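Local coordinates for cobalamin (Vitamin B12) biosynthesis CbiX protein (Marinobacter aquaeolei, PDB 3LYH), which probably acts as a metal-binding lyase of the CbiX chelatase family, a group linked to cobalamin biosynthesis, at residues Ala39-Glu44 against Pro48-Ile53. Residues are numbered along the deposited sequence; the frame is centred on the assembly and turned at random.
Sequences AIAYME and PSLDTI
Where edge strand 38-42 of the parallel sheet turns back into helix 50-59, A41 and Y42 meet P48 and the first turn of that helix in a largely buried strand-to-helix contact. One direct hydrogen bond ties the backbones: Y42 N donates to P48 O at 2.9 Å, with an N-H...O angle of 161°. The same oxygen also takes a CA-H...O contact from A41 CA at 3.3 Å. One step on, a water links the two backbones, donating to Y42 O and accepting from L50 N, an amide of the helix's first turn that has no carbonyl of its own helix to bind. S49 is the N-cap, its OG accepting from T52 N at 3.1 Å.

P48, which follows a cis peptide bond, sets CG of its ring 3.5 Å from I40 O. With CG anti to the carbonyl carbon (chi1 -64°), the Y42 ring lies next to the P48 ring, CD2 to CD 4.1 Å; its OH hydrogen-bonds E25 OE2 of helix 18-34. On the apolar side the methyl of A41 sits against CG1 of I53 at 3.8 Å, with CD1 of L50 a little farther off. I53 spreads its branches over the strand, CG2 meeting the CB of A39 at 4.0 Å and CD1 lying near both that methyl and I40 O. Cutting this side chain back to an alanine removes CG1, CG2 and CD1, and is likely to open a gap between the helix and A39, while A41 would keep L50. L50 and I53 also touch I9 of the neighbouring strand 6-12. Strand 38-42, helix 50-59 and strand 64-69 form a right-handed beta-alpha-beta crossover that passes over strand 6-12; this contact is its first half, in the alpha/beta fold of the chelatase family.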
# COMPACT_ATOMS: atom_id res chain seq x y z
N ALA B 39 -14.07 -3.54 -10.03
CA ALA B 39 -14.17 -2.07 -9.97
C ALA B 39 -13.50 -1.55 -8.71
O ALA B 39 -13.45 -2.27 -7.69
CB ALA B 39 -15.63 -1.66 -10.00
N ILE B 40 -12.99 -0.34 -8.79
CA ILE B 40 -12.51 0.34 -7.57
C ILE B 40 -13.68 1.10 -6.94
O ILE B 40 -14.57 1.59 -7.66
CB ILE B 40 -11.34 1.33 -7.82
CG1 ILE B 40 -10.73 1.79 -6.51
CG2 ILE B 40 -11.77 2.54 -8.74
CD1 ILE B 40 -9.40 2.47 -6.61
N ALA B 41 -13.69 1.13 -5.61
CA ALA B 41 -14.63 1.96 -4.87
C ALA B 41 -13.87 2.58 -3.70
O ALA B 41 -12.82 2.07 -3.26
CB ALA B 41 -15.85 1.16 -4.37
N TYR B 42 -14.40 3.72 -3.24
CA TYR B 42 -13.80 4.49 -2.18
C TYR B 42 -14.74 4.50 -0.95
O TYR B 42 -15.94 4.70 -1.07
CB TYR B 42 -13.57 5.92 -2.64
CG TYR B 42 -12.57 6.02 -3.76
CD1 TYR B 42 -11.22 5.95 -3.49
CD2 TYR B 42 -12.98 6.23 -5.08
CE1 TYR B 42 -10.29 6.04 -4.52
CE2 TYR B 42 -12.04 6.33 -6.12
CZ TYR B 42 -10.71 6.23 -5.81
OH TYR B 42 -9.76 6.33 -6.79
N MSE B 43 -14.15 4.28 0.20
CA MSE B 43 -14.85 4.24 1.49
C MSE B 43 -15.56 5.58 1.79
O MSE B 43 -16.65 5.60 2.33
CB MSE B 43 -13.85 3.86 2.60
CG MSE B 43 -14.41 3.36 3.95
SE MSE B 43 -12.98 2.69 5.08
CE MSE B 43 -12.03 2.13 3.58
N GLU B 44 -14.92 6.69 1.40
CA GLU B 44 -15.48 8.01 1.57
C GLU B 44 -14.83 9.04 0.69
O GLU B 44 -13.81 8.77 0.07
CB GLU B 44 -15.27 8.47 3.01
CG GLU B 44 -13.82 8.71 3.38
CD GLU B 44 -13.11 7.44 3.67
OE1 GLU B 44 -13.56 6.77 4.61
OE2 GLU B 44 -12.13 7.08 2.96
N PRO B 48 -16.47 6.44 -7.26
CA PRO B 48 -17.71 5.85 -6.77
C PRO B 48 -17.58 5.25 -5.37
O PRO B 48 -16.53 4.71 -5.00
CB PRO B 48 -18.03 4.77 -7.80
CG PRO B 48 -16.70 4.35 -8.25
CD PRO B 48 -15.73 5.48 -8.09
N SER B 49 -18.66 5.37 -4.61
CA SER B 49 -18.76 4.79 -3.29
C SER B 49 -19.03 3.30 -3.45
O SER B 49 -19.33 2.82 -4.55
CB SER B 49 -19.95 5.40 -2.53
OG SER B 49 -21.17 5.10 -3.20
N LEU B 50 -18.93 2.59 -2.34
CA LEU B 50 -19.31 1.15 -2.30
C LEU B 50 -20.79 0.93 -2.67
O LEU B 50 -21.14 -0.01 -3.38
CB LEU B 50 -18.97 0.57 -0.93
CG LEU B 50 -18.72 -0.91 -0.70
CD1 LEU B 50 -17.55 -1.40 -1.52
CD2 LEU B 50 -18.42 -1.11 0.77
N ASP B 51 -21.67 1.82 -2.18
CA ASP B 51 -23.07 1.70 -2.52
C ASP B 51 -23.28 1.83 -4.03
O ASP B 51 -24.05 1.06 -4.58
CB ASP B 51 -23.94 2.72 -1.77
CG ASP B 51 -25.34 2.21 -1.55
OD1 ASP B 51 -26.22 2.46 -2.40
OD2 ASP B 51 -25.56 1.52 -0.54
N THR B 52 -22.57 2.77 -4.68
CA THR B 52 -22.71 2.98 -6.12
C THR B 52 -22.26 1.79 -6.93
O THR B 52 -22.93 1.42 -7.88
CB THR B 52 -21.95 4.26 -6.57
OG1 THR B 52 -22.61 5.40 -6.04
CG2 THR B 52 -21.89 4.36 -8.09
N ILE B 53 -21.15 1.18 -6.54
CA ILE B 53 -20.68 -0.01 -7.22
C ILE B 53 -21.63 -1.20 -7.00
O ILE B 53 -21.92 -1.98 -7.92
CB ILE B 53 -19.23 -0.35 -6.83
CG1 ILE B 53 -18.28 0.76 -7.24
CG2 ILE B 53 -18.78 -1.70 -7.48
CD1 ILE B 53 -18.29 1.13 -8.73
O HOH W 1 -18.35 3.61 0.22